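Local coordinates for putative aspartyl-tRNA synthetase (Leishmania major, PDB 6OD8), which probably catalyses the ATP-dependent attachment of L-aspartate to tRNA(Asp), with release of AMP and diphosphate, at residues A[77-82]-A[164-169]; A[107-112]-A[143-148]; A[135-140]-A[171-176]; A[183-188]-A[212-217]. One frame throughout, in Å; residues are numbered along the deposited sequence. Where two conformers were deposited one is given.

Contact 1. Residues A[77-82]-A[164-169]; sequences SELSRP and IELKVK
Apolar packing carries this contact: Leu79, in the loop ahead of strand 88-100, lies against Ile164 and Leu166 of strand 164-168. The end of Ile164 comes in beside the root of Leu79, its CD1 lying 3.7 Å from Leu79 CB. It reaches that spot because CG1 sits between the backbone N and the carbonyl carbon (chi1 61°) and the chain then stretches on toward the loop. The outer end of Leu79 bypasses Ile164 and meets the next inward residue of the strand, with Leu79 CD1 4.2 Å from Leu166 CD1. Ile164 and Leu166, two residues apart, thus engage the root and the tip of one leucine. The fit is tight at the loop backbone, where Leu79 O and Ile164 CD1 are 3.2 Å apart. No hydrogen bond joins the two segments.

Polar interactions lie within the loop. A type I turn runs from Glu78 to Arg81, closed by a bond of 3.1 Å from Arg81 N to Glu78 O. The two ends of the turn are also joined by a salt bridge, Arg81 NH1 to Glu78 OE1, 2.8 Å long. Ser80 rests its OG near Ile164 CG1 at the margin of the apolar patch, while its hydroxyl is hydrogen-bonded to His161.

Leu79 also touches Ile91 and Val116, and Leu166 touches Ile91 and Val149. The loop leucine therefore joins the apolar interior of an OB-fold barrel, where strand 164-168 pairs parallel with strand 114-121 and antiparallel with strand 142-151.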
loop_
_atom_site.group_PDB
_atom_site.type_symbol
_atom_site.label_atom_id
_atom_site.label_comp_id
_atom_site.label_asym_id
_atom_site.label_seq_id
_atom_site.Cartn_x
_atom_site.Cartn_y
_atom_site.Cartn_z
ATOM N N SER A 77 25.458 5.042 11.368
ATOM C CA SER A 77 25.191 6.188 10.500
ATOM C C SER A 77 25.538 7.508 11.174
ATOM O O SER A 77 25.853 8.488 10.490
ATOM C CB SER A 77 23.724 6.186 10.064
ATOM O OG SER A 77 22.843 6.105 11.185
ATOM N N GLU A 78 25.512 7.549 12.513
ATOM C CA GLU A 78 25.701 8.781 13.267
ATOM C C GLU A 78 27.155 9.061 13.638
ATOM O O GLU A 78 27.430 10.108 14.226
ATOM C CB GLU A 78 24.847 8.744 14.547
ATOM C CG GLU A 78 23.337 8.823 14.321
ATOM C CD GLU A 78 22.527 8.681 15.617
ATOM O OE1 GLU A 78 23.130 8.598 16.712
ATOM O OE2 GLU A 78 21.278 8.643 15.538
ATOM N N LEU A 79 28.093 8.175 13.291
ATOM C CA LEU A 79 29.439 8.223 13.854
ATOM C C LEU A 79 30.271 9.405 13.380
ATOM O O LEU A 79 31.333 9.664 13.963
ATOM C CB LEU A 79 30.173 6.925 13.530
ATOM C CG LEU A 79 29.699 5.744 14.365
ATOM C CD1 LEU A 79 30.391 4.446 13.934
ATOM C CD2 LEU A 79 29.952 6.060 15.827
ATOM N N SER A 80 29.842 10.118 12.347
ATOM C CA SER A 80 30.599 11.274 11.904
ATOM C C SER A 80 30.094 12.582 12.505
ATOM O O SER A 80 30.705 13.629 12.265
ATOM C CB SER A 80 30.603 11.341 10.376
ATOM O OG SER A 80 31.560 10.427 9.861
ATOM N N ARG A 81 29.021 12.538 13.291
ATOM C CA ARG A 81 28.577 13.704 14.042
ATOM C C ARG A 81 29.744 14.275 14.847
ATOM O O ARG A 81 30.429 13.522 15.555
ATOM C CB ARG A 81 27.423 13.331 14.977
ATOM C CG ARG A 81 26.045 13.257 14.310
ATOM C CD ARG A 81 25.034 12.500 15.182
ATOM N NE ARG A 81 25.182 12.803 16.609
ATOM C CZ ARG A 81 24.469 12.237 17.583
ATOM N NH1 ARG A 81 23.545 11.330 17.295
ATOM N NH2 ARG A 81 24.682 12.578 18.851
ATOM N N PRO A 82 30.011 15.582 14.757
ATOM C CA PRO A 82 31.206 16.133 15.420
ATOM C C PRO A 82 31.187 16.004 16.934
ATOM O O PRO A 82 32.259 16.004 17.548
ATOM C CB PRO A 82 31.198 17.606 14.989
ATOM C CG PRO A 82 29.758 17.897 14.724
ATOM C CD PRO A 82 29.196 16.634 14.128
ATOM N N ILE A 164 37.116 9.176 10.254
ATOM C CA ILE A 164 37.228 8.721 11.631
ATOM C C ILE A 164 37.583 7.241 11.671
ATOM O O ILE A 164 37.450 6.505 10.692
ATOM C CB ILE A 164 35.939 8.965 12.443
ATOM C CG1 ILE A 164 34.786 8.189 11.819
ATOM C CG2 ILE A 164 35.629 10.460 12.544
ATOM C CD1 ILE A 164 33.692 7.849 12.768
ATOM N N GLU A 165 38.002 6.811 12.856
ATOM C CA GLU A 165 38.371 5.434 13.122
ATOM C C GLU A 165 37.987 5.121 14.561
ATOM O O GLU A 165 38.077 5.986 15.435
ATOM C CB GLU A 165 39.871 5.226 12.896
ATOM C CG GLU A 165 40.369 3.852 13.273
ATOM C CD GLU A 165 41.828 3.662 12.947
ATOM O OE1 GLU A 165 42.662 4.424 13.483
ATOM O OE2 GLU A 165 42.135 2.757 12.144
ATOM N N LEU A 166 37.563 3.883 14.805
ATOM C CA LEU A 166 37.140 3.448 16.132
ATOM C C LEU A 166 38.284 2.745 16.854
ATOM O O LEU A 166 38.866 1.792 16.326
ATOM C CB LEU A 166 35.933 2.510 16.040
ATOM C CG LEU A 166 34.660 3.069 15.404
ATOM C CD1 LEU A 166 33.524 2.063 15.516
ATOM C CD2 LEU A 166 34.279 4.396 16.048
ATOM N N LYS A 167 38.604 3.208 18.065
ATOM C CA LYS A 167 39.578 2.540 18.928
ATOM C C LYS A 167 38.820 1.665 19.929
ATOM O O LYS A 167 38.232 2.171 20.893
ATOM C CB LYS A 167 40.477 3.553 19.636
ATOM N N VAL A 168 38.861 0.351 19.712
ATOM C CA VAL A 168 37.979 -0.586 20.410
ATOM C C VAL A 168 38.479 -0.843 21.825
ATOM O O VAL A 168 39.630 -1.251 22.027
ATOM C CB VAL A 168 37.876 -1.905 19.632
ATOM C CG1 VAL A 168 36.995 -2.894 20.387
ATOM C CG2 VAL A 168 37.362 -1.645 18.211
ATOM N N LYS A 169 37.593 -0.658 22.804
ATOM C CA LYS A 169 37.870 -0.965 24.209
ATOM C C LYS A 169 37.205 -2.253 24.688
ATOM O O LYS A 169 37.727 -2.920 25.582
ATOM C CB LYS A 169 37.389 0.185 25.105
ATOM C CG LYS A 169 37.732 1.585 24.620
ATOM C CD LYS A 169 39.219 1.753 24.389
ATOM C CE LYS A 169 39.591 3.223 24.271
ATOM N NZ LYS A 169 41.028 3.426 23.938
#

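Contact 2. Residues A[107-112]-A[143-148]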
loop_
_atom_site.group_PDB
_atom_site.type_symbol
_atom_site.label_atom_id
_atom_site.label_comp_id
_atom_site.label_asym_id
_atom_site.label_seq_id
_atom_site.Cartn_x
_atom_site.Cartn_y
_atom_site.Cartn_z
ATOM N N MET A 107 39.391 -4.086 11.849
ATOM C CA MET A 107 38.086 -4.515 11.380
ATOM C C MET A 107 37.440 -3.383 10.600
ATOM O O MET A 107 37.752 -2.202 10.785
ATOM C CB MET A 107 37.159 -4.914 12.543
ATOM C CG MET A 107 37.799 -5.791 13.607
ATOM S SD MET A 107 36.680 -6.111 14.992
ATOM C CE MET A 107 35.444 -7.114 14.185
ATOM N N VAL A 108 36.519 -3.758 9.730
ATOM C CA VAL A 108 35.574 -2.825 9.137
ATOM C C VAL A 108 34.205 -3.232 9.643
ATOM O O VAL A 108 33.780 -4.376 9.425
ATOM C CB VAL A 108 35.606 -2.834 7.599
ATOM C CG1 VAL A 108 34.487 -1.941 7.079
ATOM C CG2 VAL A 108 36.967 -2.374 7.077
ATOM N N LEU A 109 33.532 -2.309 10.337
ATOM C CA LEU A 109 32.180 -2.520 10.836
ATOM C C LEU A 109 31.190 -1.777 9.946
ATOM O O LEU A 109 31.471 -0.669 9.471
ATOM C CB LEU A 109 32.039 -2.052 12.292
ATOM C CG LEU A 109 33.028 -2.726 13.254
ATOM C CD1 LEU A 109 32.839 -2.250 14.706
ATOM C CD2 LEU A 109 32.960 -4.243 13.160
ATOM N N ARG A 110 30.029 -2.395 9.737
ATOM C CA ARG A 110 29.080 -1.996 8.702
ATOM C C ARG A 110 27.656 -2.021 9.246
ATOM O O ARG A 110 27.305 -2.886 10.052
ATOM C CB ARG A 110 29.189 -2.955 7.511
ATOM C CG ARG A 110 28.316 -2.657 6.341
ATOM C CD ARG A 110 28.308 -3.812 5.343
ATOM N NE ARG A 110 27.271 -4.807 5.637
ATOM C CZ ARG A 110 27.501 -6.085 5.927
ATOM N NH1 ARG A 110 28.745 -6.570 5.982
ATOM N NH2 ARG A 110 26.475 -6.885 6.176
ATOM N N ASP A 111 26.829 -1.083 8.788
ATOM C CA ASP A 111 25.378 -1.196 8.941
ATOM C C ASP A 111 24.770 -0.633 7.661
ATOM O O ASP A 111 24.706 0.590 7.479
ATOM C CB ASP A 111 24.878 -0.474 10.185
ATOM C CG ASP A 111 23.411 -0.760 10.466
ATOM O OD1 ASP A 111 22.760 -1.454 9.653
ATOM O OD2 ASP A 111 22.909 -0.283 11.497
ATOM N N GLY A 112 24.361 -1.525 6.767
ATOM C CA GLY A 112 23.873 -1.085 5.464
ATOM C C GLY A 112 24.955 -0.316 4.730
ATOM O O GLY A 112 26.094 -0.777 4.606
ATOM N N VAL A 143 28.232 -7.524 16.261
ATOM C CA VAL A 143 28.992 -7.282 17.484
ATOM C C VAL A 143 28.482 -6.023 18.167
ATOM O O VAL A 143 27.991 -5.102 17.514
ATOM C CB VAL A 143 30.508 -7.154 17.205
ATOM C CG1 VAL A 143 31.114 -8.490 16.804
ATOM C CG2 VAL A 143 30.785 -6.075 16.155
ATOM N N ASP A 144 28.586 -5.996 19.502
ATOM C CA ASP A 144 28.464 -4.778 20.289
ATOM C C ASP A 144 29.879 -4.340 20.621
ATOM O O ASP A 144 30.620 -5.092 21.258
ATOM C CB ASP A 144 27.689 -5.012 21.589
ATOM C CG ASP A 144 26.191 -4.924 21.413
ATOM O OD1 ASP A 144 25.730 -4.314 20.428
ATOM O OD2 ASP A 144 25.472 -5.461 22.279
ATOM N N VAL A 145 30.263 -3.147 20.193
ATOM C CA VAL A 145 31.605 -2.625 20.425
ATOM C C VAL A 145 31.491 -1.362 21.266
ATOM O O VAL A 145 30.635 -0.511 20.994
ATOM C CB VAL A 145 32.331 -2.346 19.096
ATOM C CG1 VAL A 145 33.642 -1.622 19.331
ATOM C CG2 VAL A 145 32.570 -3.647 18.348
ATOM N N GLU A 146 32.317 -1.263 22.305
ATOM C CA GLU A 146 32.567 -0.014 23.008
ATOM C C GLU A 146 33.866 0.556 22.455
ATOM O O GLU A 146 34.904 -0.107 22.524
ATOM C CB GLU A 146 32.667 -0.257 24.516
ATOM C CG GLU A 146 33.156 0.923 25.311
ATOM C CD GLU A 146 33.053 0.703 26.816
ATOM O OE1 GLU A 146 34.101 0.500 27.469
ATOM O OE2 GLU A 146 31.917 0.732 27.340
ATOM N N ALA A 147 33.812 1.761 21.887
ATOM C CA ALA A 147 34.987 2.264 21.183
ATOM C C ALA A 147 35.002 3.780 21.173
ATOM O O ALA A 147 33.949 4.420 21.121
ATOM C CB ALA A 147 35.037 1.759 19.735
ATOM N N THR A 148 36.215 4.340 21.162
ATOM C CA THR A 148 36.405 5.780 21.063
ATOM C C THR A 148 36.417 6.224 19.602
ATOM O O THR A 148 37.094 5.617 18.759
ATOM C CB THR A 148 37.692 6.200 21.763
ATOM O OG1 THR A 148 37.706 5.645 23.086
ATOM C CG2 THR A 148 37.750 7.724 21.885
#
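With CG of Leu109 turned opposite its carbonyl carbon (chi1 -57°) and CD1 extended beyond it (chi2 -179°), the fork of this leucine opens over Val143 and Val145. In Val143, chi1 -70° turns CG1 opposite the carbonyl carbon and so leaves CG2 between the backbone N and the carbonyl carbon, facing the leucine. Each methyl of the fork takes one valine: Leu109 CD2 lies 4.1 Å from Val143 CG2, the two side chains meeting at about a right angle, and Leu109 CD1 lies 3.9 Å from Val145 CG2 at a more slanting approach. The second of these is less certain, because Val145 was modelled in two conformers. No hydrogen bond passes between the segments, and the nearest CA atoms, those of Leu109 and Val143, remain 8.8 Å apart.

Ile171 of strand 170-173 packs on both valines and on Met107, extending the apolar cluster. Farther along strand 104-111 the chain turns polar: Arg110 forms a salt bridge with Asp286 and Asp111 with Arg319, both of the second subunit.

Strands 104-111 and 142-151 both run antiparallel to strand 88-100. Their meeting through inward-pointing side chains is the interior packing of a closed five-stranded OB-fold barrel.

Contact 3. Residues A[135-140]-A[171-176]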
loop_
_atom_site.group_PDB
_atom_site.type_symbol
_atom_site.label_atom_id
_atom_site.label_comp_id
_atom_site.label_asym_id
_atom_site.label_seq_id
_atom_site.Cartn_x
_atom_site.Cartn_y
_atom_site.Cartn_z
ATOM N N GLY A 135 40.452 -10.958 15.782
ATOM C CA GLY A 135 40.937 -11.527 14.538
ATOM C C GLY A 135 40.173 -12.752 14.076
ATOM O O GLY A 135 40.160 -13.042 12.876
ATOM N N GLN A 136 39.528 -13.478 14.991
ATOM C CA GLN A 136 38.868 -14.729 14.633
ATOM C C GLN A 136 37.343 -14.644 14.566
ATOM O O GLN A 136 36.699 -15.669 14.314
ATOM C CB GLN A 136 39.298 -15.848 15.603
ATOM C CG GLN A 136 38.888 -15.649 17.065
ATOM C CD GLN A 136 37.432 -16.015 17.312
ATOM O OE1 GLN A 136 37.021 -17.156 17.075
ATOM N NE2 GLN A 136 36.638 -15.039 17.759
ATOM N N ILE A 137 36.741 -13.470 14.795
ATOM C CA ILE A 137 35.293 -13.348 14.645
ATOM C C ILE A 137 34.925 -13.645 13.197
ATOM O O ILE A 137 35.601 -13.199 12.263
ATOM C CB ILE A 137 34.812 -11.948 15.069
ATOM C CG1 ILE A 137 35.221 -11.671 16.521
ATOM C CG2 ILE A 137 33.301 -11.801 14.915
ATOM C CD1 ILE A 137 34.858 -10.292 17.043
ATOM N N ALA A 138 33.867 -14.425 13.003
ATOM C CA ALA A 138 33.416 -14.729 11.646
ATOM C C ALA A 138 32.805 -13.488 11.009
ATOM O O ALA A 138 32.033 -12.764 11.647
ATOM C CB ALA A 138 32.390 -15.863 11.663
ATOM N N THR A 139 33.152 -13.231 9.741
ATOM C CA THR A 139 32.525 -12.101 9.068
ATOM C C THR A 139 31.020 -12.329 8.996
ATOM O O THR A 139 30.540 -13.470 8.963
ATOM C CB THR A 139 33.097 -11.891 7.659
ATOM O OG1 THR A 139 32.790 -13.020 6.854
ATOM C CG2 THR A 139 34.618 -11.723 7.721
ATOM N N GLU A 140 30.283 -11.220 9.016
ATOM C CA GLU A 140 28.830 -11.092 9.095
ATOM C C GLU A 140 28.295 -11.328 10.518
ATOM O O GLU A 140 27.098 -11.144 10.740
ATOM C CB GLU A 140 28.080 -12.003 8.095
ATOM C CG GLU A 140 28.456 -11.668 6.647
ATOM C CD GLU A 140 28.202 -10.211 6.358
ATOM O OE1 GLU A 140 27.015 -9.802 6.397
ATOM O OE2 GLU A 140 29.185 -9.459 6.156
ATOM N N ILE A 171 34.510 -5.600 23.030
ATOM C CA ILE A 171 33.788 -6.135 21.882
ATOM C C ILE A 171 33.183 -7.490 22.236
ATOM O O ILE A 171 33.893 -8.412 22.646
ATOM C CB ILE A 171 34.700 -6.232 20.638
ATOM C CG1 ILE A 171 33.931 -6.881 19.486
ATOM C CG2 ILE A 171 36.011 -7.010 20.926
ATOM C CD1 ILE A 171 34.617 -6.737 18.102
ATOM N N HIS A 172 31.872 -7.626 22.081
ATOM C CA HIS A 172 31.210 -8.914 22.263
ATOM C C HIS A 172 30.340 -9.217 21.056
ATOM O O HIS A 172 29.743 -8.308 20.466
ATOM C CB HIS A 172 30.339 -8.961 23.525
ATOM C CG HIS A 172 31.088 -8.722 24.800
ATOM N ND1 HIS A 172 31.489 -7.466 25.201
ATOM C CD2 HIS A 172 31.497 -9.578 25.768
ATOM C CE1 HIS A 172 32.114 -7.557 26.364
ATOM N NE2 HIS A 172 32.122 -8.826 26.735
ATOM N N THR A 173 30.268 -10.498 20.680
ATOM C CA THR A 173 29.347 -10.895 19.628
ATOM C C THR A 173 27.925 -10.918 20.172
ATOM O O THR A 173 27.666 -11.425 21.264
ATOM C CB THR A 173 29.697 -12.259 19.024
ATOM O OG1 THR A 173 29.903 -13.215 20.060
ATOM C CG2 THR A 173 30.960 -12.169 18.100
ATOM N N VAL A 174 27.021 -10.345 19.398
ATOM C CA VAL A 174 25.590 -10.437 19.661
ATOM C C VAL A 174 25.032 -11.726 19.065
ATOM O O VAL A 174 24.413 -12.531 19.766
ATOM C CB VAL A 174 24.887 -9.186 19.099
ATOM C CG1 VAL A 174 23.363 -9.293 19.213
ATOM C CG2 VAL A 174 25.399 -7.928 19.814
ATOM N N THR A 175 25.250 -11.948 17.759
ATOM C CA THR A 175 25.062 -13.253 17.145
ATOM C C THR A 175 26.263 -13.565 16.260
ATOM O O THR A 175 26.868 -12.664 15.675
ATOM C CB THR A 175 23.789 -13.323 16.294
ATOM O OG1 THR A 175 23.814 -12.277 15.316
ATOM C CG2 THR A 175 22.551 -13.164 17.159
ATOM N N GLU A 176 26.601 -14.843 16.168
ATOM C CA GLU A 176 27.728 -15.286 15.358
ATOM C C GLU A 176 27.232 -15.840 14.034
ATOM O O GLU A 176 26.261 -16.603 13.991
ATOM C CB GLU A 176 28.544 -16.344 16.091
ATOM C CG GLU A 176 28.988 -15.906 17.451
ATOM C CD GLU A 176 29.823 -16.970 18.121
ATOM O OE1 GLU A 176 30.498 -16.664 19.122
ATOM O OE2 GLU A 176 29.808 -18.115 17.624
#
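Ile137, where the chain leaves helix 128-136 in an open loop, faces Ile171 and Thr173 of strand 170-173, beyond which the backbone turns a corner at Val174 and, with Val174 and Thr175 both opposite Ile142, forms a classic beta bulge. Ile137 serves the contact with both its branches. The longer one, extended at chi2 177°, meets the end of Ile171 tip to tip, CD1 of Ile137 lying 3.7 Å from CD1 of Ile171. The shorter one points at the strand's next inward residue, with Ile137 CG2 4.0 Å from Thr173 CG2, again end on. Ile171 reaches out because its own CG1 is anti to the backbone N (chi1 176°). Thr173 offers its methyl rather than its hydroxyl. His172, between these two, points away from the loop, as expected of a strand that has one face against the core.

Ile137 continues inward onto Val95 of strand 88-100, while Ile171 and Thr173 rest on Val145 and Val143. The end of the helix that links the third and fourth strands of the OB fold is thereby sealed to the barrel. On the far side of the corner, Thr175 OG1 is hydrogen-bonded to Ala520 O of the second subunit.

Across the two segments there is neither a hydrogen bond nor a salt bridge, only methyl groups meeting methyl groups. Such a contact depends on shape and on exclusion of water, and has little directional preference of its own; the loop is probably oriented in part by hydrogen bonds such as those of Gln136 O with Arg179 and Ala138 O with Ser141.

Contact 4. Residues A[183-188]-A[212-217]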
loop_
_atom_site.group_PDB
_atom_site.type_symbol
_atom_site.label_atom_id
_atom_site.label_comp_id
_atom_site.label_asym_id
_atom_site.label_seq_id
_atom_site.Cartn_x
_atom_site.Cartn_y
_atom_site.Cartn_z
ATOM N N PHE A 183 28.149 -16.912 -0.383
ATOM C CA PHE A 183 28.989 -16.107 -1.256
ATOM C C PHE A 183 29.421 -14.921 -0.415
ATOM O O PHE A 183 28.796 -14.625 0.604
ATOM C CB PHE A 183 28.250 -15.645 -2.525
ATOM C CG PHE A 183 26.886 -15.044 -2.256
ATOM C CD1 PHE A 183 25.738 -15.802 -2.424
ATOM C CD2 PHE A 183 26.757 -13.727 -1.840
ATOM C CE1 PHE A 183 24.483 -15.261 -2.171
ATOM C CE2 PHE A 183 25.502 -13.170 -1.583
ATOM C CZ PHE A 183 24.364 -13.940 -1.754
ATOM N N THR A 184 30.483 -14.240 -0.848
ATOM C CA THR A 184 30.949 -13.074 -0.103
ATOM C C THR A 184 30.253 -11.804 -0.584
ATOM O O THR A 184 29.784 -11.710 -1.728
ATOM C CB THR A 184 32.463 -12.884 -0.239
ATOM O OG1 THR A 184 32.775 -12.586 -1.613
ATOM C CG2 THR A 184 33.206 -14.141 0.180
ATOM N N LEU A 185 30.208 -10.808 0.307
ATOM C CA LEU A 185 29.662 -9.507 -0.069
ATOM C C LEU A 185 30.491 -8.883 -1.176
ATOM O O LEU A 185 29.955 -8.289 -2.125
ATOM C CB LEU A 185 29.618 -8.590 1.155
ATOM C CG LEU A 185 28.456 -8.816 2.115
ATOM C CD1 LEU A 185 28.284 -7.580 2.971
ATOM C CD2 LEU A 185 27.163 -9.141 1.366
ATOM N N GLU A 186 31.811 -9.037 -1.076
ATOM C CA GLU A 186 32.720 -8.561 -2.110
ATOM C C GLU A 186 32.335 -9.096 -3.479
ATOM O O GLU A 186 32.221 -8.338 -4.445
ATOM C CB GLU A 186 34.148 -8.971 -1.754
ATOM C CG GLU A 186 34.692 -8.294 -0.480
ATOM C CD GLU A 186 34.131 -8.841 0.851
ATOM O OE1 GLU A 186 33.486 -9.918 0.880
ATOM O OE2 GLU A 186 34.356 -8.177 1.888
ATOM N N ASP A 187 32.150 -10.411 -3.585
ATOM C CA ASP A 187 31.832 -11.002 -4.878
ATOM C C ASP A 187 30.441 -10.578 -5.344
ATOM O O ASP A 187 30.242 -10.277 -6.529
ATOM C CB ASP A 187 31.928 -12.521 -4.801
ATOM C CG ASP A 187 33.360 -13.018 -4.672
ATOM O OD1 ASP A 187 34.314 -12.210 -4.752
ATOM O OD2 ASP A 187 33.523 -14.234 -4.479
ATOM N N ALA A 188 29.477 -10.537 -4.423
ATOM C CA ALA A 188 28.112 -10.157 -4.773
ATOM C C ALA A 188 28.004 -8.692 -5.177
ATOM O O ALA A 188 27.026 -8.322 -5.837
ATOM C CB ALA A 188 27.168 -10.457 -3.607
ATOM N N LEU A 212 20.868 -8.869 0.027
ATOM C CA LEU A 212 20.299 -7.568 0.337
ATOM C C LEU A 212 21.279 -6.684 1.097
ATOM O O LEU A 212 21.071 -5.473 1.162
ATOM C CB LEU A 212 18.998 -7.724 1.148
ATOM C CG LEU A 212 17.768 -8.292 0.425
ATOM C CD1 LEU A 212 16.650 -8.665 1.415
ATOM C CD2 LEU A 212 17.246 -7.295 -0.625
ATOM N N ARG A 213 22.318 -7.266 1.705
ATOM C CA ARG A 213 23.285 -6.491 2.469
ATOM C C ARG A 213 24.226 -5.677 1.584
ATOM O O ARG A 213 24.925 -4.805 2.105
ATOM C CB ARG A 213 24.104 -7.426 3.377
ATOM C CG ARG A 213 23.234 -8.277 4.300
ATOM C CD ARG A 213 24.062 -9.335 5.064
ATOM N NE ARG A 213 23.148 -10.328 5.635
ATOM C CZ ARG A 213 23.507 -11.324 6.431
ATOM N NH1 ARG A 213 24.783 -11.493 6.780
ATOM N NH2 ARG A 213 22.575 -12.145 6.883
ATOM N N THR A 214 24.285 -5.954 0.280
ATOM C CA THR A 214 25.150 -5.196 -0.609
ATOM C C THR A 214 24.600 -3.787 -0.808
ATOM O O THR A 214 23.412 -3.525 -0.616
ATOM C CB THR A 214 25.305 -5.889 -1.978
ATOM O OG1 THR A 214 24.047 -5.893 -2.648
ATOM C CG2 THR A 214 25.799 -7.335 -1.818
ATOM N N LEU A 215 25.499 -2.863 -1.167
ATOM C CA LEU A 215 25.092 -1.469 -1.349
ATOM C C LEU A 215 24.000 -1.349 -2.391
ATOM O O LEU A 215 22.967 -0.714 -2.152
ATOM C CB LEU A 215 26.295 -0.604 -1.763
ATOM C CG LEU A 215 27.381 -0.353 -0.723
ATOM C CD1 LEU A 215 28.552 0.400 -1.379
ATOM C CD2 LEU A 215 26.807 0.447 0.398
ATOM N N ALA A 216 24.222 -1.935 -3.572
ATOM C CA ALA A 216 23.286 -1.732 -4.675
ATOM C C ALA A 216 21.940 -2.377 -4.388
ATOM O O ALA A 216 20.888 -1.768 -4.612
ATOM C CB ALA A 216 23.877 -2.275 -5.987
ATOM N N SER A 217 21.946 -3.619 -3.900
ATOM C CA SER A 217 20.677 -4.300 -3.644
ATOM C C SER A 217 19.877 -3.572 -2.560
ATOM O O SER A 217 18.682 -3.305 -2.722
ATOM C CB SER A 217 20.965 -5.768 -3.293
ATOM O OG SER A 217 19.784 -6.530 -3.177
#
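Leu185 and Thr214 bury most of the surface here, meeting through one branch each. CD2 of Leu185 lies 3.9 Å from Thr214 CG2, the leucine slanting across the threonine. The same CD2 also comes within 4.0 Å of Arg213 CB, where the two side chains cross at about a right angle. Thr214 CG2 has a second neighbour in Ala188 CB, 3.8 Å off, one helical turn beyond Leu185, so the threonine methyl fits against the inner side of the short helix 185-189.

Thr214 divides its roles between its two branches. At chi1 66° its methyl faces Leu185 and Ala188, and OG1 is turned to the start of its own helix, where it accepts a weak bond of 3.3 Å from Ser217 N; Asp211 O is its stronger partner. Thr214 is thus the N-cap of helix 215-237, which probably belongs to motif 1 of the class II synthetases. Thr184 is likewise the N-cap of helix 185-189, OG1 accepting from Asp187 N at 3.0 Å. The contact therefore packs two helix starts together between the OB-fold domain and the catalytic domain.

Only the base of Arg213 takes part in the packing. Its chain, extended from CG to NE, carries the guanidinium away from Leu185, to a salt bridge with Glu140 and a hydrogen bond with Leu518 O of the second subunit.

Contacts 1, 2 and 3 belong to one OB-fold barrel, the presumed anticodon-binding domain. Contact 2 is about 9 Å from contact 1 and about 10 Å from contact 3, centre to centre. Strand 142-151 pairs with both strand 164-168 and strand 170-173: Lys167 N lies 2.9 Å from Thr148 O, and Asp144 N lies 2.8 Å from His172 O. Contact 4, centred about 18 Å from contact 2, leads into the catalytic domain. Glu140 of contact 3 joins contacts 2 and 4: its OE2 lies 2.9 Å from Arg110 NH1, and its other carboxylate oxygen holds Arg213. Contacts 2, 3 and 4 all touch the second subunit, which places this junction at the dimer interface.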